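Local coordinates for Lin2891 protein (Listeria innocua, PDB 3DB0) that is of uncharacterised function but, as a putative pyridoxamine 5'-phosphate oxidase in a family of flavin-binding split barrels, probably binds FMN and acts in redox chemistry, at residues H17-L22 / R33-L38; S75-N81 / E121-N127; K93-W97 / D109-V115. One frame throughout, in Å; residues are numbered along the deposited sequence.

Contact 1: residues H17-L22 / R33-L38; sequences HQVGVL and RYMTFL
F37 lays the edge of its ring along the backbone of G20, beside the paired strands 19-26 and 29-40 of a β-hairpin. Its CB only approaches Q18 O, but chi1 of -67° sets CG beside the backbone N and swings the ring toward the other strand. F37 CD2 comes 3.6 Å from G20 N, at the ring edge. F37 CE2 then lies against G20 C, and F37 CZ ends 4.0 Å from L22 CB. Having no side chain, G20 admits this flat group close to its main chain. G20 and M35 exchange a pair of backbone bonds, L22 and R33 another, and F37 N adds a bond to Q18 O of 2.7 Å beyond the ladder. M35, present as selenomethionine, bends at its third torsion and brings CE to 3.6 Å from L22 CB. On the other face the branched V21 sends CG2 to 3.3 Å from Y34 CE1, and V19 CG1 also meets that ring. Y34 in turn stacks on Y70 of the second subunit. Within its own chain the hairpin is part of the barrel wall: L22 and F37 pack on strand 63-68, M35 and F37 on strand 43-49, and L38 on helix 90-100.

Contact 2: residues S75-N81 / E121-N127; sequences SAFLEIN and EQIRILN
E79 and R124 face each other in an antiparallel ladder of the six-stranded barrel, strand 77-86 against strand 113-126, with a classic β-bulge at one end. E79 is extended, with CG anti to its backbone N (chi1 170°), and runs side by side with R124 in the same direction. E79 OE1 receives R124 NH2 at 2.6 Å in a salt bridge. The bond is bent, 133° at the hydrogen, and NH2 meets OE1 on the syn side but 33° out of the carboxylate plane. The arginine probably helps to balance the charge of the buried acid. L126 suits its place as an apolar side chain laid against the F77 ring: its CB sits over the ring face, 3.9 Å from the centroid, in a CH-π contact. L126 CD1 lies 3.6 Å from E79 OE1. F77 also meets Y34 of the second subunit edge-to-face. On the opposite face of the ladder, L78 CD2 packs 3.6 Å from I125 CG1, and both side chains also touch helix 6-16. N81 pairs through its backbone: its N binds Q122 O, and at the bulge its backbone O accepts two donors, E121 N to N81 O at 2.8 Å and Q122 N to N81 O at 3.1 Å.

Contact 3: residues K93-W97 / D109-V115; sequences KERIW and DSPSFVV
K93 opens the contact with its main chain. K93 O lies 3.7 Å from F113 CE2, at the edge of that ring, and K93 CA rests 4.1 Å from V115 CG2. K93 NZ forms a salt bridge with E90; the backbone and the start of the side chain lie against V115 and F113. E94 leaves the helix pointing away from the segment 109-115, yet a bend at its second torsion (chi2 64°) turns the carboxylate back to D109. E94 OE1 and D109 OD2 stand 2.5 Å apart, close enough that one of the two acids probably carries a proton. I96, branched at CB, offers its CG2 methyl, which reaches V115 CG2 at 3.9 Å and also comes up to the edge of the F113 ring. W97 makes the broadest contact. With CG anti to the backbone N (chi1 169°), the indole extends toward the facing segment and sets its edge on the face of F113, CE3 lying above the centre of that ring. The pair is edge-to-face, with ring centroids 5.0 Å apart and planes at 59°. W104 of the third subunit also meets F113 edge-to-face. S110 CB sits over one face of the indole, above its six-membered ring, in a CH-π contact, and its small side chain suits this close approach. A type I turn runs from S110 to F113. E108 O accepts W97 NE1. W97 and F113, with I96 and V115 beside them, join helix 90-100 to strand 113-126, while F113 rests on P47 and V115 on Y45, both of strand 43-49.

All three contacts belong to one closed antiparallel barrel and helix 90-100 packed against it. Contact 1 comes first along the chain, within the hairpin of strands 19-26 and 29-40. Contact 2 then pairs strands 77-86 and 113-126, and the residues of contact 3 fall between its two segments in sequence. Contacts 2 and 3 both use strand 113-126, but their centres lie about 28 Å apart, on opposite sides of the chain's centre. Contact 1 is about 14 Å from contact 2 and 17 Å from contact 3, centre to centre, and touches the latter where L38 CD1 meets I96 CD1 at 3.7 Å. Contacts 1 and 2 both touch the second subunit, and contacts 1 and 3 the third, so parts of the barrel wall join the subunit interfaces.

Contact 1: residues H17-L22 / R33-L38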
# COMPACT_ATOMS: atom_id res chain seq x y z
N HIS B 17 0.34 -4.53 -6.68
CA HIS B 17 1.24 -4.58 -5.52
C HIS B 17 2.48 -3.71 -5.71
O HIS B 17 3.16 -3.78 -6.71
CB HIS B 17 1.70 -6.02 -5.23
CG HIS B 17 0.58 -6.97 -5.00
ND1 HIS B 17 -0.10 -7.57 -6.03
CD2 HIS B 17 -0.01 -7.37 -3.86
CE1 HIS B 17 -1.06 -8.33 -5.53
NE2 HIS B 17 -1.03 -8.22 -4.22
N GLN B 18 2.76 -2.92 -4.70
CA GLN B 18 3.90 -2.05 -4.72
C GLN B 18 4.88 -2.41 -3.59
O GLN B 18 5.92 -1.78 -3.47
CB GLN B 18 3.49 -0.61 -4.56
CG GLN B 18 3.02 0.04 -5.85
CD GLN B 18 2.84 1.56 -5.70
OE1 GLN B 18 2.83 2.09 -4.59
NE2 GLN B 18 2.68 2.25 -6.82
N VAL B 19 4.52 -3.36 -2.73
CA VAL B 19 5.47 -3.81 -1.70
C VAL B 19 5.87 -5.25 -2.01
O VAL B 19 5.04 -6.10 -2.32
CB VAL B 19 4.90 -3.71 -0.26
CG1 VAL B 19 5.88 -4.26 0.76
CG2 VAL B 19 4.52 -2.29 0.09
N GLY B 20 7.16 -5.52 -1.92
CA GLY B 20 7.66 -6.85 -2.14
C GLY B 20 8.85 -7.06 -1.26
O GLY B 20 9.26 -6.16 -0.51
N VAL B 21 9.42 -8.25 -1.38
CA VAL B 21 10.62 -8.63 -0.64
C VAL B 21 11.81 -8.67 -1.62
O VAL B 21 11.75 -9.37 -2.62
CB VAL B 21 10.43 -10.05 0.05
CG1 VAL B 21 11.68 -10.49 0.79
CG2 VAL B 21 9.23 -10.06 1.02
N LEU B 22 12.85 -7.89 -1.37
CA LEU B 22 14.05 -7.98 -2.16
C LEU B 22 15.04 -8.85 -1.40
O LEU B 22 15.30 -8.59 -0.23
CB LEU B 22 14.74 -6.63 -2.32
CG LEU B 22 16.02 -6.78 -3.15
CD1 LEU B 22 15.72 -6.96 -4.67
CD2 LEU B 22 16.87 -5.61 -2.92
N ARG B 33 14.63 -7.89 2.56
CA ARG B 33 14.01 -6.68 3.03
C ARG B 33 12.73 -6.38 2.28
O ARG B 33 12.61 -6.65 1.11
CB ARG B 33 14.94 -5.47 2.85
CG ARG B 33 16.32 -5.64 3.43
CD ARG B 33 17.18 -4.46 3.07
NE ARG B 33 18.53 -4.50 3.68
CZ ARG B 33 19.61 -5.00 3.10
NH1 ARG B 33 19.52 -5.57 1.93
NH2 ARG B 33 20.79 -4.97 3.71
N TYR B 34 11.78 -5.80 3.00
CA TYR B 34 10.53 -5.35 2.42
C TYR B 34 10.76 -3.97 1.85
O TYR B 34 11.46 -3.14 2.44
CB TYR B 34 9.40 -5.26 3.41
CG TYR B 34 8.74 -6.57 3.70
CD1 TYR B 34 7.86 -7.13 2.82
CD2 TYR B 34 9.06 -7.28 4.84
CE1 TYR B 34 7.27 -8.33 3.08
CE2 TYR B 34 8.47 -8.52 5.10
CZ TYR B 34 7.60 -9.02 4.24
OH TYR B 34 7.02 -10.25 4.45
N MSE B 35 10.24 -3.73 0.67
CA MSE B 35 10.33 -2.40 0.12
C MSE B 35 9.35 -2.15 -1.03
O MSE B 35 8.63 -3.05 -1.48
CB MSE B 35 11.76 -2.07 -0.32
CG MSE B 35 12.23 -2.99 -1.47
SE MSE B 35 14.10 -2.90 -1.88
CE MSE B 35 14.70 -3.76 -0.20
N THR B 36 9.32 -0.90 -1.45
CA THR B 36 8.43 -0.42 -2.51
C THR B 36 9.09 -0.63 -3.84
O THR B 36 10.31 -0.35 -4.02
CB THR B 36 8.05 1.06 -2.30
OG1 THR B 36 7.46 1.15 -1.02
CG2 THR B 36 7.04 1.61 -3.36
N PHE B 37 8.28 -1.21 -4.73
CA PHE B 37 8.60 -1.45 -6.11
C PHE B 37 7.64 -0.74 -7.05
O PHE B 37 6.43 -0.93 -6.96
CB PHE B 37 8.53 -2.94 -6.43
CG PHE B 37 9.61 -3.75 -5.73
CD1 PHE B 37 10.88 -3.90 -6.30
CD2 PHE B 37 9.39 -4.26 -4.48
CE1 PHE B 37 11.87 -4.62 -5.66
CE2 PHE B 37 10.40 -4.97 -3.82
CZ PHE B 37 11.63 -5.14 -4.41
N LEU B 38 8.20 0.05 -7.97
CA LEU B 38 7.46 0.59 -9.11
C LEU B 38 7.82 -0.33 -10.29
O LEU B 38 8.82 -1.08 -10.25
CB LEU B 38 7.89 2.04 -9.43
CG LEU B 38 7.70 2.97 -8.21
CD1 LEU B 38 7.89 4.44 -8.47
CD2 LEU B 38 6.30 2.79 -7.72
O HOH W 1 4.73 -2.46 -8.73
O HOH W 2 17.72 -6.76 0.16

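Contact 2: residues S75-N81 / E121-N127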
# COMPACT_ATOMS: atom_id res chain seq x y z
N SER B 75 -3.20 -16.39 -2.42
CA SER B 75 -2.74 -15.45 -3.44
C SER B 75 -1.78 -16.09 -4.44
O SER B 75 -0.89 -16.81 -4.03
CB SER B 75 -1.91 -14.33 -2.80
OG SER B 75 -2.62 -13.50 -1.92
N ALA B 76 -2.00 -15.85 -5.74
CA ALA B 76 -0.99 -16.21 -6.75
C ALA B 76 -0.00 -15.05 -6.62
O ALA B 76 -0.39 -13.88 -6.44
CB ALA B 76 -1.56 -16.22 -8.13
N PHE B 77 1.28 -15.36 -6.67
CA PHE B 77 2.30 -14.34 -6.51
C PHE B 77 3.46 -14.64 -7.42
O PHE B 77 3.47 -15.64 -8.13
CB PHE B 77 2.74 -14.18 -5.06
CG PHE B 77 3.35 -15.38 -4.47
CD1 PHE B 77 2.55 -16.39 -3.95
CD2 PHE B 77 4.74 -15.53 -4.45
CE1 PHE B 77 3.12 -17.54 -3.43
CE2 PHE B 77 5.31 -16.68 -3.94
CZ PHE B 77 4.50 -17.68 -3.42
N LEU B 78 4.43 -13.73 -7.41
CA LEU B 78 5.56 -13.83 -8.28
C LEU B 78 6.87 -14.04 -7.57
O LEU B 78 7.14 -13.44 -6.52
CB LEU B 78 5.70 -12.52 -9.11
CG LEU B 78 4.54 -12.11 -10.02
CD1 LEU B 78 4.80 -10.64 -10.59
CD2 LEU B 78 4.35 -13.18 -11.08
N GLU B 79 7.66 -14.91 -8.19
CA GLU B 79 9.06 -15.06 -7.83
C GLU B 79 9.86 -14.58 -9.05
O GLU B 79 9.75 -15.13 -10.15
CB GLU B 79 9.40 -16.50 -7.45
CG GLU B 79 10.86 -16.64 -7.34
CD GLU B 79 11.37 -18.06 -7.08
OE1 GLU B 79 10.60 -18.98 -6.79
OE2 GLU B 79 12.59 -18.22 -7.18
N ILE B 80 10.62 -13.51 -8.87
CA ILE B 80 11.39 -12.88 -9.92
C ILE B 80 12.92 -12.93 -9.63
O ILE B 80 13.38 -12.39 -8.64
CB ILE B 80 11.00 -11.40 -10.02
CG1 ILE B 80 9.51 -11.25 -10.34
CG2 ILE B 80 11.86 -10.66 -11.07
CD1 ILE B 80 8.97 -9.85 -10.30
N ASN B 81 13.69 -13.57 -10.51
CA ASN B 81 15.16 -13.62 -10.35
C ASN B 81 15.65 -12.74 -11.44
O ASN B 81 15.24 -12.87 -12.60
CB ASN B 81 15.69 -15.04 -10.48
CG ASN B 81 15.15 -15.96 -9.36
OD1 ASN B 81 14.25 -16.76 -9.59
ND2 ASN B 81 15.63 -15.77 -8.16
N GLU B 121 15.10 -12.00 -15.22
CA GLU B 121 15.70 -13.02 -16.09
C GLU B 121 14.75 -14.21 -16.12
O GLU B 121 14.61 -14.92 -17.13
CB GLU B 121 17.11 -13.41 -15.60
CG GLU B 121 18.10 -12.27 -15.70
CD GLU B 121 18.35 -11.83 -17.16
OE1 GLU B 121 18.15 -12.66 -18.09
OE2 GLU B 121 18.80 -10.69 -17.37
N GLN B 122 14.07 -14.39 -15.02
CA GLN B 122 13.08 -15.45 -14.84
C GLN B 122 11.97 -14.97 -13.95
O GLN B 122 12.23 -14.37 -12.91
CB GLN B 122 13.78 -16.63 -14.20
CG GLN B 122 14.84 -17.18 -15.14
CD GLN B 122 16.23 -17.43 -14.53
OE1 GLN B 122 16.51 -17.08 -13.36
NE2 GLN B 122 17.14 -17.97 -15.36
N ILE B 123 10.73 -15.24 -14.36
CA ILE B 123 9.56 -14.93 -13.54
C ILE B 123 8.67 -16.11 -13.45
O ILE B 123 8.25 -16.60 -14.49
CB ILE B 123 8.71 -13.77 -14.08
CG1 ILE B 123 9.58 -12.55 -14.42
CG2 ILE B 123 7.67 -13.44 -13.06
CD1 ILE B 123 8.82 -11.36 -14.90
N ARG B 124 8.42 -16.57 -12.22
CA ARG B 124 7.55 -17.68 -11.97
C ARG B 124 6.33 -17.20 -11.20
O ARG B 124 6.46 -16.38 -10.26
CB ARG B 124 8.22 -18.72 -11.11
CG ARG B 124 9.32 -19.47 -11.78
CD ARG B 124 9.43 -20.81 -11.11
NE ARG B 124 10.03 -20.68 -9.79
CZ ARG B 124 9.94 -21.60 -8.84
NH1 ARG B 124 9.24 -22.72 -9.06
NH2 ARG B 124 10.53 -21.38 -7.67
N ILE B 125 5.16 -17.63 -11.65
CA ILE B 125 3.93 -17.36 -10.91
C ILE B 125 3.74 -18.58 -10.08
O ILE B 125 3.60 -19.71 -10.59
CB ILE B 125 2.65 -17.15 -11.75
CG1 ILE B 125 2.74 -15.98 -12.71
CG2 ILE B 125 1.46 -16.77 -10.85
CD1 ILE B 125 1.44 -15.86 -13.57
N LEU B 126 3.71 -18.34 -8.78
CA LEU B 126 3.52 -19.37 -7.81
C LEU B 126 2.14 -19.28 -7.19
O LEU B 126 1.52 -18.20 -7.17
CB LEU B 126 4.62 -19.22 -6.75
CG LEU B 126 6.06 -19.36 -7.23
CD1 LEU B 126 7.04 -19.14 -6.06
CD2 LEU B 126 6.31 -20.71 -7.90
N ASN B 127 1.68 -20.44 -6.71
CA ASN B 127 0.38 -20.59 -6.04
C ASN B 127 -0.76 -20.15 -6.95
O ASN B 127 -1.76 -19.54 -6.52
CB ASN B 127 0.37 -19.83 -4.69
CG ASN B 127 -0.72 -20.33 -3.74
OD1 ASN B 127 -1.03 -21.52 -3.71
ND2 ASN B 127 -1.27 -19.44 -2.93

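Contact 3: residues K93-W97 / D109-V115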
# COMPACT_ATOMS: atom_id res chain seq x y z
N LYS B 93 15.34 8.61 -12.95
CA LYS B 93 15.54 8.82 -11.52
C LYS B 93 14.60 9.88 -10.96
O LYS B 93 14.08 9.72 -9.87
CB LYS B 93 16.98 9.23 -11.21
CG LYS B 93 18.01 8.11 -11.46
CD LYS B 93 19.42 8.64 -11.33
CE LYS B 93 19.67 9.20 -9.97
NZ LYS B 93 20.94 9.97 -9.97
N GLU B 94 14.45 10.97 -11.71
CA GLU B 94 13.62 12.14 -11.30
C GLU B 94 12.16 11.79 -11.32
O GLU B 94 11.39 12.19 -10.45
CB GLU B 94 13.86 13.34 -12.22
CG GLU B 94 12.94 14.57 -11.93
CD GLU B 94 13.19 15.17 -10.56
OE1 GLU B 94 14.32 15.02 -10.08
OE2 GLU B 94 12.26 15.77 -9.96
N ARG B 95 11.78 11.01 -12.32
CA ARG B 95 10.42 10.55 -12.40
C ARG B 95 10.03 9.66 -11.19
O ARG B 95 9.00 9.84 -10.61
CB ARG B 95 10.19 9.81 -13.71
CG ARG B 95 8.78 9.30 -13.86
CD ARG B 95 7.79 10.42 -13.67
NE ARG B 95 7.87 11.47 -14.69
CZ ARG B 95 7.24 11.40 -15.87
NH1 ARG B 95 6.49 10.34 -16.16
NH2 ARG B 95 7.37 12.37 -16.74
N ILE B 96 10.85 8.67 -10.88
CA ILE B 96 10.66 7.81 -9.76
C ILE B 96 10.64 8.67 -8.46
O ILE B 96 9.81 8.47 -7.58
CB ILE B 96 11.75 6.75 -9.67
CG1 ILE B 96 11.71 5.75 -10.88
CG2 ILE B 96 11.71 6.04 -8.32
CD1 ILE B 96 10.44 5.05 -11.04
N TRP B 97 11.57 9.63 -8.35
CA TRP B 97 11.64 10.51 -7.19
C TRP B 97 10.30 11.22 -6.98
O TRP B 97 9.75 11.28 -5.88
CB TRP B 97 12.83 11.51 -7.30
CG TRP B 97 12.83 12.61 -6.27
CD1 TRP B 97 12.63 13.95 -6.51
CD2 TRP B 97 12.98 12.48 -4.83
NE1 TRP B 97 12.68 14.65 -5.32
CE2 TRP B 97 12.87 13.78 -4.28
CE3 TRP B 97 13.21 11.42 -3.97
CZ2 TRP B 97 12.99 14.02 -2.92
CZ3 TRP B 97 13.30 11.68 -2.60
CH2 TRP B 97 13.19 12.94 -2.10
N ASP B 109 15.43 18.24 -4.60
CA ASP B 109 15.97 16.95 -4.92
C ASP B 109 16.93 16.53 -3.87
O ASP B 109 17.33 17.29 -3.06
CB ASP B 109 16.64 16.93 -6.28
CG ASP B 109 16.17 15.78 -7.14
OD1 ASP B 109 16.68 14.64 -7.00
OD2 ASP B 109 15.28 16.03 -7.95
N SER B 110 17.30 15.28 -3.92
CA SER B 110 17.95 14.67 -2.83
C SER B 110 19.18 14.07 -3.43
O SER B 110 19.07 13.23 -4.28
CB SER B 110 17.02 13.62 -2.28
OG SER B 110 17.71 12.80 -1.41
N PRO B 111 20.34 14.52 -3.04
CA PRO B 111 21.57 14.08 -3.71
C PRO B 111 21.93 12.62 -3.42
O PRO B 111 22.62 11.97 -4.18
CB PRO B 111 22.63 15.02 -3.13
CG PRO B 111 22.16 15.31 -1.75
CD PRO B 111 20.63 15.32 -1.83
N SER B 112 21.41 12.10 -2.33
CA SER B 112 21.77 10.76 -1.95
C SER B 112 20.78 9.75 -2.54
O SER B 112 20.98 8.59 -2.43
CB SER B 112 21.81 10.64 -0.44
OG SER B 112 20.51 10.62 0.10
N PHE B 113 19.75 10.24 -3.23
CA PHE B 113 18.72 9.40 -3.83
C PHE B 113 19.24 8.61 -5.04
O PHE B 113 19.93 9.11 -5.92
CB PHE B 113 17.48 10.20 -4.21
CG PHE B 113 16.32 9.34 -4.69
CD1 PHE B 113 15.58 8.62 -3.80
CD2 PHE B 113 15.97 9.30 -6.01
CE1 PHE B 113 14.51 7.85 -4.22
CE2 PHE B 113 14.91 8.57 -6.45
CZ PHE B 113 14.16 7.84 -5.56
N VAL B 114 18.91 7.33 -5.05
CA VAL B 114 19.30 6.47 -6.14
C VAL B 114 18.15 5.53 -6.40
O VAL B 114 17.23 5.39 -5.59
CB VAL B 114 20.58 5.68 -5.84
CG1 VAL B 114 21.73 6.63 -5.57
CG2 VAL B 114 20.35 4.71 -4.67
N VAL B 115 18.21 4.91 -7.57
CA VAL B 115 17.19 3.98 -7.99
C VAL B 115 17.86 2.67 -8.42
O VAL B 115 18.83 2.69 -9.19
CB VAL B 115 16.31 4.57 -9.12
CG1 VAL B 115 15.33 3.48 -9.75
CG2 VAL B 115 15.55 5.86 -8.63